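Local coordinates for protein elongation factor G (Thermus thermophilus, PDB 2DY1) that binds GTP with a magnesium ion and probably acts as a GTPase elongation factor in the translocation step of protein synthesis, at residues Arg377-Pro389 with Glu422-Ala434. Sequence-based numbering, arbitrary orientation.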
ATOM      1  N   ARG A 377       6.720   6.053  -1.436  1.00 13.79           N
ATOM      2  CA  ARG A 377       6.130   5.473  -2.629  1.00 15.42           C
ATOM      3  C   ARG A 377       5.155   4.362  -2.243  1.00 16.01           C
ATOM      4  O   ARG A 377       5.415   3.628  -1.302  1.00 18.36           O
ATOM      5  CB  ARG A 377       7.249   4.877  -3.488  1.00 18.41           C
ATOM      6  CG  ARG A 377       6.846   4.389  -4.867  1.00 24.90           C
ATOM      7  CD  ARG A 377       8.001   3.612  -5.495  1.00 22.60           C
ATOM      8  NE  ARG A 377       8.229   2.378  -4.758  1.00 32.62           N
ATOM      9  CZ  ARG A 377       7.610   1.234  -5.031  1.00 32.31           C
ATOM     10  NH1 ARG A 377       6.740   1.165  -6.039  1.00 37.22           N
ATOM     11  NH2 ARG A 377       7.834   0.171  -4.278  1.00 35.33           N
ATOM     12  N   LEU A 378       4.032   4.261  -2.950  1.00 15.94           N
ATOM     13  CA  LEU A 378       3.101   3.162  -2.708  1.00 15.70           C
ATOM     14  C   LEU A 378       3.381   2.070  -3.748  1.00 15.91           C
ATOM     15  O   LEU A 378       3.518   2.356  -4.941  1.00 22.44           O
ATOM     16  CB  LEU A 378       1.647   3.609  -2.862  1.00 18.41           C
ATOM     17  CG  LEU A 378       1.113   4.685  -1.917  1.00 19.76           C
ATOM     18  CD1 LEU A 378      -0.385   4.772  -2.103  1.00 17.84           C
ATOM     19  CD2 LEU A 378       1.426   4.344  -0.471  1.00 18.85           C
ATOM     20  N   PRO A 379       3.515   0.808  -3.304  1.00 16.88           N
ATOM     21  CA  PRO A 379       3.764  -0.297  -4.232  1.00 14.16           C
ATOM     22  C   PRO A 379       2.493  -0.433  -5.069  1.00 17.18           C
ATOM     23  O   PRO A 379       1.412  -0.159  -4.574  1.00 15.72           O
ATOM     24  CB  PRO A 379       3.943  -1.504  -3.308  1.00 19.78           C
ATOM     25  CG  PRO A 379       4.301  -0.897  -1.963  1.00 30.57           C
ATOM     26  CD  PRO A 379       3.448   0.338  -1.913  1.00 17.38           C
ATOM     27  N   ASP A 380       2.598  -0.837  -6.328  1.00 16.47           N
ATOM     28  CA  ASP A 380       1.379  -0.977  -7.132  1.00 16.21           C
ATOM     29  C   ASP A 380       0.488  -2.087  -6.562  1.00 17.66           C
ATOM     30  O   ASP A 380       0.990  -3.095  -6.054  1.00 16.42           O
ATOM     31  CB  ASP A 380       1.693  -1.394  -8.567  1.00 18.89           C
ATOM     32  CG  ASP A 380       2.245  -0.271  -9.414  1.00 31.39           C
ATOM     33  OD1 ASP A 380       1.821   0.890  -9.231  1.00 24.78           O
ATOM     34  OD2 ASP A 380       3.091  -0.574 -10.290  1.00 34.12           O
ATOM     35  N   PRO A 381      -0.843  -1.923  -6.653  1.00 15.61           N
ATOM     36  CA  PRO A 381      -1.750  -2.966  -6.150  1.00 16.38           C
ATOM     37  C   PRO A 381      -1.600  -4.152  -7.112  1.00 19.93           C
ATOM     38  O   PRO A 381      -1.449  -3.957  -8.321  1.00 20.19           O
ATOM     39  CB  PRO A 381      -3.122  -2.315  -6.235  1.00 14.36           C
ATOM     40  CG  PRO A 381      -2.981  -1.292  -7.354  1.00 14.40           C
ATOM     41  CD  PRO A 381      -1.581  -0.749  -7.158  1.00 18.80           C
ATOM     42  N   ASN A 382      -1.678  -5.371  -6.592  1.00 14.96           N
ATOM     43  CA  ASN A 382      -1.453  -6.538  -7.437  1.00 16.14           C
ATOM     44  C   ASN A 382      -2.561  -7.565  -7.458  1.00 19.04           C
ATOM     45  O   ASN A 382      -2.370  -8.635  -8.035  1.00 20.28           O
ATOM     46  CB  ASN A 382      -0.172  -7.219  -6.986  1.00 21.94           C
ATOM     47  CG  ASN A 382      -0.287  -7.784  -5.581  1.00 34.86           C
ATOM     48  OD1 ASN A 382      -0.777  -7.113  -4.663  1.00 44.38           O
ATOM     49  ND2 ASN A 382       0.164  -9.019  -5.404  1.00 51.20           N
ATOM     50  N   VAL A 383      -3.694  -7.261  -6.831  1.00 13.86           N
ATOM     51  CA  VAL A 383      -4.822  -8.206  -6.792  1.00 16.73           C
ATOM     52  C   VAL A 383      -5.947  -7.643  -7.627  1.00 15.98           C
ATOM     53  O   VAL A 383      -6.583  -6.654  -7.256  1.00 14.61           O
ATOM     54  CB  VAL A 383      -5.331  -8.420  -5.355  1.00 15.50           C
ATOM     55  CG1 VAL A 383      -6.483  -9.417  -5.368  1.00 17.16           C
ATOM     56  CG2 VAL A 383      -4.196  -8.924  -4.475  1.00 20.69           C
ATOM     57  N   PRO A 384      -6.229  -8.284  -8.767  1.00 16.17           N
ATOM     58  CA  PRO A 384      -7.288  -7.781  -9.630  1.00 14.62           C
ATOM     59  C   PRO A 384      -8.620  -8.495  -9.555  1.00 15.82           C
ATOM     60  O   PRO A 384      -8.675  -9.703  -9.347  1.00 17.13           O
ATOM     61  CB  PRO A 384      -6.680  -7.957 -11.007  1.00 16.74           C
ATOM     62  CG  PRO A 384      -6.052  -9.322 -10.866  1.00 18.04           C
ATOM     63  CD  PRO A 384      -5.448  -9.330  -9.460  1.00 20.53           C
ATOM     64  N   VAL A 385      -9.680  -7.718  -9.715  1.00 14.23           N
ATOM     65  CA  VAL A 385     -11.027  -8.274  -9.814  1.00 11.78           C
ATOM     66  C   VAL A 385     -11.723  -7.496 -10.926  1.00 15.22           C
ATOM     67  O   VAL A 385     -11.399  -6.341 -11.181  1.00 17.79           O
ATOM     68  CB  VAL A 385     -11.879  -8.143  -8.502  1.00 13.78           C
ATOM     69  CG1 VAL A 385     -11.300  -9.022  -7.395  1.00 14.65           C
ATOM     70  CG2 VAL A 385     -11.968  -6.700  -8.057  1.00 14.10           C
ATOM     71  N   ALA A 386     -12.658  -8.131 -11.635  1.00 12.84           N
ATOM     72  CA  ALA A 386     -13.409  -7.410 -12.651  1.00 14.90           C
ATOM     73  C   ALA A 386     -14.644  -6.885 -11.919  1.00 14.78           C
ATOM     74  O   ALA A 386     -15.235  -7.602 -11.116  1.00 16.26           O
ATOM     75  CB  ALA A 386     -13.817  -8.354 -13.791  1.00 16.12           C
ATOM     76  N   LEU A 387     -15.001  -5.627 -12.176  1.00 15.95           N
ATOM     77  CA  LEU A 387     -16.129  -4.956 -11.525  1.00 17.01           C
ATOM     78  C   LEU A 387     -17.388  -4.954 -12.360  1.00 21.23           C
ATOM     79  O   LEU A 387     -17.331  -4.697 -13.563  1.00 21.79           O
ATOM     80  CB  LEU A 387     -15.806  -3.484 -11.256  1.00 25.04           C
ATOM     81  CG  LEU A 387     -14.823  -2.948 -10.233  1.00 33.03           C
ATOM     82  CD1 LEU A 387     -15.231  -1.503  -9.903  1.00 29.97           C
ATOM     83  CD2 LEU A 387     -14.864  -3.779  -8.997  1.00 32.84           C
ATOM     84  N   HIS A 388     -18.530  -5.193 -11.720  1.00 17.29           N
ATOM     85  CA  HIS A 388     -19.810  -5.195 -12.418  1.00 21.40           C
ATOM     86  C   HIS A 388     -20.891  -4.484 -11.595  1.00 20.47           C
ATOM     87  O   HIS A 388     -21.077  -4.798 -10.426  1.00 21.54           O
ATOM     88  CB  HIS A 388     -20.289  -6.632 -12.631  1.00 19.90           C
ATOM     89  CG  HIS A 388     -19.233  -7.558 -13.143  1.00 25.37           C
ATOM     90  ND1 HIS A 388     -19.020  -7.772 -14.488  1.00 30.15           N
ATOM     91  CD2 HIS A 388     -18.323  -8.322 -12.490  1.00 21.00           C
ATOM     92  CE1 HIS A 388     -18.027  -8.629 -14.643  1.00 30.65           C
ATOM     93  NE2 HIS A 388     -17.587  -8.979 -13.447  1.00 27.07           N
ATOM     94  N   PRO A 389     -21.584  -3.495 -12.173  1.00 18.29           N
ATOM     95  CA  PRO A 389     -22.629  -2.870 -11.357  1.00 17.66           C
ATOM     96  C   PRO A 389     -23.735  -3.919 -11.235  1.00 18.51           C
ATOM     97  O   PRO A 389     -23.976  -4.688 -12.178  1.00 19.78           O
ATOM     98  CB  PRO A 389     -23.070  -1.675 -12.198  1.00 17.85           C
ATOM     99  CG  PRO A 389     -22.772  -2.134 -13.625  1.00 22.71           C
ATOM    100  CD  PRO A 389     -21.433  -2.809 -13.470  1.00 21.80           C
ATOM    101  N   GLU A 422     -12.842  -5.893 -19.908  1.00 19.83           N
ATOM    102  CA  GLU A 422     -13.354  -5.723 -18.552  1.00 18.97           C
ATOM    103  C   GLU A 422     -12.837  -4.480 -17.835  1.00 23.46           C
ATOM    104  O   GLU A 422     -11.777  -3.952 -18.171  1.00 23.52           O
ATOM    105  CB  GLU A 422     -13.018  -6.957 -17.707  1.00 21.82           C
ATOM    106  CG  GLU A 422     -13.615  -8.255 -18.231  1.00 23.22           C
ATOM    107  CD  GLU A 422     -13.457  -9.403 -17.255  1.00 19.87           C
ATOM    108  OE1 GLU A 422     -12.322  -9.675 -16.842  1.00 20.46           O
ATOM    109  OE2 GLU A 422     -14.474 -10.038 -16.905  1.00 22.80           O
ATOM    110  N   LEU A 423     -13.612  -4.013 -16.855  1.00 16.87           N
ATOM    111  CA  LEU A 423     -13.223  -2.884 -16.020  1.00 16.61           C
ATOM    112  C   LEU A 423     -12.610  -3.552 -14.786  1.00 18.61           C
ATOM    113  O   LEU A 423     -13.303  -4.229 -14.023  1.00 18.45           O
ATOM    114  CB  LEU A 423     -14.445  -2.056 -15.620  1.00 17.35           C
ATOM    115  CG  LEU A 423     -14.152  -0.911 -14.649  1.00 21.27           C
ATOM    116  CD1 LEU A 423     -13.181   0.078 -15.301  1.00 20.86           C
ATOM    117  CD2 LEU A 423     -15.430  -0.228 -14.255  1.00 21.19           C
ATOM    118  N   LEU A 424     -11.313  -3.363 -14.581  1.00 15.68           N
ATOM    119  CA  LEU A 424     -10.651  -4.015 -13.463  1.00 14.57           C
ATOM    120  C   LEU A 424     -10.337  -3.070 -12.339  1.00 17.69           C
ATOM    121  O   LEU A 424     -10.001  -1.911 -12.567  1.00 15.03           O
ATOM    122  CB  LEU A 424      -9.341  -4.658 -13.913  1.00 17.03           C
ATOM    123  CG  LEU A 424      -9.386  -5.685 -15.049  1.00 16.96           C
ATOM    124  CD1 LEU A 424      -7.984  -6.210 -15.274  1.00 23.21           C
ATOM    125  CD2 LEU A 424     -10.356  -6.832 -14.694  1.00 19.37           C
ATOM    126  N   LEU A 425     -10.475  -3.580 -11.121  1.00 14.08           N
ATOM    127  CA  LEU A 425     -10.119  -2.835  -9.917  1.00 12.79           C
ATOM    128  C   LEU A 425      -8.967  -3.634  -9.306  1.00 16.21           C
ATOM    129  O   LEU A 425      -9.071  -4.841  -9.100  1.00 13.38           O
ATOM    130  CB  LEU A 425     -11.272  -2.769  -8.926  1.00 12.39           C
ATOM    131  CG  LEU A 425     -10.949  -1.940  -7.658  1.00 13.99           C
ATOM    132  CD1 LEU A 425     -10.722  -0.475  -8.013  1.00 15.99           C
ATOM    133  CD2 LEU A 425     -12.109  -2.060  -6.683  1.00 14.97           C
ATOM    134  N   TRP A 426      -7.845  -2.970  -9.067  1.00 12.64           N
ATOM    135  CA  TRP A 426      -6.681  -3.618  -8.476  1.00 13.43           C
ATOM    136  C   TRP A 426      -6.498  -3.130  -7.056  1.00 13.33           C
ATOM    137  O   TRP A 426      -6.512  -1.920  -6.812  1.00 15.05           O
ATOM    138  CB  TRP A 426      -5.425  -3.259  -9.234  1.00 17.71           C
ATOM    139  CG  TRP A 426      -5.348  -3.787 -10.604  1.00 20.74           C
ATOM    140  CD1 TRP A 426      -5.878  -3.235 -11.737  1.00 18.34           C
ATOM    141  CD2 TRP A 426      -4.606  -4.930 -11.012  1.00 19.40           C
ATOM    142  NE1 TRP A 426      -5.493  -3.968 -12.834  1.00 26.10           N
ATOM    143  CE2 TRP A 426      -4.710  -5.014 -12.418  1.00 26.98           C
ATOM    144  CE3 TRP A 426      -3.857  -5.894 -10.325  1.00 19.48           C
ATOM    145  CZ2 TRP A 426      -4.088  -6.026 -13.156  1.00 28.75           C
ATOM    146  CZ3 TRP A 426      -3.235  -6.900 -11.055  1.00 29.58           C
ATOM    147  CH2 TRP A 426      -3.355  -6.957 -12.460  1.00 32.11           C
ATOM    148  N   GLY A 427      -6.306  -4.064  -6.130  1.00 10.76           N
ATOM    149  CA  GLY A 427      -6.127  -3.708  -4.733  1.00 10.84           C
ATOM    150  C   GLY A 427      -4.949  -4.432  -4.112  1.00 14.21           C
ATOM    151  O   GLY A 427      -4.229  -5.173  -4.798  1.00 14.25           O
ATOM    152  N   HIS A 428      -4.779  -4.254  -2.805  1.00 10.26           N
ATOM    153  CA  HIS A 428      -3.645  -4.843  -2.107  1.00 12.46           C
ATOM    154  C   HIS A 428      -3.920  -6.100  -1.328  1.00 16.18           C
ATOM    155  O   HIS A 428      -3.045  -6.588  -0.609  1.00 17.90           O
ATOM    156  CB  HIS A 428      -3.012  -3.775  -1.197  1.00 12.03           C
ATOM    157  CG  HIS A 428      -2.257  -2.729  -1.964  1.00 12.49           C
ATOM    158  ND1 HIS A 428      -2.827  -1.558  -2.422  1.00 15.64           N
ATOM    159  CD2 HIS A 428      -0.977  -2.717  -2.397  1.00 11.73           C
ATOM    160  CE1 HIS A 428      -1.922  -0.868  -3.099  1.00 11.28           C
ATOM    161  NE2 HIS A 428      -0.792  -1.551  -3.095  1.00 15.96           N
ATOM    162  N   GLY A 429      -5.127  -6.638  -1.470  1.00 13.16           N
ATOM    163  CA  GLY A 429      -5.451  -7.854  -0.755  1.00 13.47           C
ATOM    164  C   GLY A 429      -6.942  -8.084  -0.779  1.00 13.16           C
ATOM    165  O   GLY A 429      -7.709  -7.222  -1.213  1.00 13.29           O
ATOM    166  N   GLU A 430      -7.358  -9.254  -0.299  1.00 11.69           N
ATOM    167  CA  GLU A 430      -8.772  -9.599  -0.243  1.00 11.61           C
ATOM    168  C   GLU A 430      -9.549  -8.632   0.672  1.00 13.25           C
ATOM    169  O   GLU A 430     -10.638  -8.172   0.330  1.00 13.05           O
ATOM    170  CB  GLU A 430      -8.913 -11.063   0.249  1.00 10.10           C
ATOM    171  CG  GLU A 430     -10.349 -11.569   0.238  1.00 11.99           C
ATOM    172  CD  GLU A 430     -10.500 -13.049   0.600  1.00 16.99           C
ATOM    173  OE1 GLU A 430      -9.511 -13.684   1.012  1.00 17.36           O
ATOM    174  OE2 GLU A 430     -11.636 -13.563   0.469  1.00 20.91           O
ATOM    175  N   LEU A 431      -8.985  -8.320   1.837  1.00 12.08           N
ATOM    176  CA  LEU A 431      -9.641  -7.416   2.765  1.00  9.96           C
ATOM    177  C   LEU A 431      -9.705  -6.026   2.165  1.00 12.28           C
ATOM    178  O   LEU A 431     -10.740  -5.351   2.251  1.00  9.95           O
ATOM    179  CB  LEU A 431      -8.895  -7.398   4.114  1.00 10.93           C
ATOM    180  CG  LEU A 431      -9.383  -6.348   5.123  1.00 10.57           C
ATOM    181  CD1 LEU A 431     -10.846  -6.594   5.503  1.00 14.79           C
ATOM    182  CD2 LEU A 431      -8.499  -6.388   6.353  1.00 14.76           C
ATOM    183  N   HIS A 432      -8.616  -5.597   1.533  1.00 10.36           N
ATOM    184  CA  HIS A 432      -8.629  -4.263   0.915  1.00  8.86           C
ATOM    185  C   HIS A 432      -9.805  -4.153  -0.071  1.00 11.10           C
ATOM    186  O   HIS A 432     -10.594  -3.202  -0.011  1.00 11.52           O
ATOM    187  CB  HIS A 432      -7.300  -4.023   0.189  1.00 10.50           C
ATOM    188  CG  HIS A 432      -7.175  -2.650  -0.405  1.00 11.09           C
ATOM    189  ND1 HIS A 432      -6.370  -2.391  -1.491  1.00 11.14           N
ATOM    190  CD2 HIS A 432      -7.732  -1.466  -0.053  1.00 12.77           C
ATOM    191  CE1 HIS A 432      -6.439  -1.101  -1.787  1.00 14.50           C
ATOM    192  NE2 HIS A 432      -7.258  -0.519  -0.931  1.00 11.20           N
ATOM    193  N   LEU A 433      -9.925  -5.126  -0.972  1.00 10.37           N
ATOM    194  CA  LEU A 433     -10.996  -5.097  -1.979  1.00  8.89           C
ATOM    195  C   LEU A 433     -12.379  -5.193  -1.346  1.00 10.72           C
ATOM    196  O   LEU A 433     -13.334  -4.564  -1.808  1.00 10.92           O
ATOM    197  CB  LEU A 433     -10.767  -6.226  -2.991  1.00 10.22           C
ATOM    198  CG  LEU A 433      -9.568  -5.979  -3.908  1.00 10.65           C
ATOM    199  CD1 LEU A 433      -9.268  -7.255  -4.688  1.00 17.96           C
ATOM    200  CD2 LEU A 433      -9.839  -4.799  -4.858  1.00 13.75           C
ATOM    201  N   ALA A 434     -12.500  -5.954  -0.260  1.00 10.56           N
ATOM    202  CA  ALA A 434     -13.786  -6.042   0.413  1.00 10.89           C
ATOM    203  C   ALA A 434     -14.174  -4.661   0.951  1.00 11.46           C
ATOM    204  O   ALA A 434     -15.326  -4.247   0.839  1.00 10.93           O
ATOM    205  CB  ALA A 434     -13.717  -7.073   1.580  1.00 10.03           C
TER
HETATM  206  O   HOH W   1     -15.899  -5.644 -15.856  1.00 22.88           O
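Strands 383-389 and 423-427 pair antiparallel as the two central strands of the four-stranded sheet of elongation factor G domain III, their short axes 4.5 Å apart with N-to-C directions at 134°. The register rests on reciprocal backbone bonds between Val-383 and Gly-427 and between Val-385 and Leu-425, then Leu-387 N to Leu-423 O; beyond it one water bridges Leu-387 O and Leu-423 N. A classic beta bulge sets Asn-382 and Val-383 against the single residue Gly-427, whose O takes a 3.0 Å bond from Val-383 N and a weak one from Asn-382 N.

On one face of the sheet Pro-384 lies over the six-membered ring of Trp-426, its CB 3.4 Å from the centroid and 7° off the normal, a CH-pi contact. Trp-426 CG, anti to the carbonyl carbon, carries the indole across to this proline. Pro-381 CG meets Trp-426 CB, the two side chains crossing at about a right angle, and Glu-415 takes the indole NE1. The opposite face, under helix 430-442, is apolar, with Phe-449 of strand 447-450 also touching Val-385, Leu-387 and Leu-433. Leu-433 CD1 sits 3.6 Å from Val-383 CG1 and meets Val-385 CG1 tip to tip, while Leu-387 CD2 packs on Leu-425 CB. Gly-427, without a CB, lets Leu-433 lie close against the strand.

Past the bulge, Pro-381 CA lies over one face of the His-428 ring, a CH-pi contact, 3.7 Å from the centroid. His-428 NE2 donates to Pro-379 O at 3.0 Å, close to straight; the acceptor lies in the ring plane, whereas NE2 stands 42° out of the carbonyl plane. Replacing His-428 by an alanine would probably leave Pro-379 O without this donor and Pro-381 without its aromatic cover, giving the loop before the strand more freedom to move. Tying the turn to the helix, His-428 N donates to His-432 ND1 at 2.8 Å, in the plane of the His-432 imidazole.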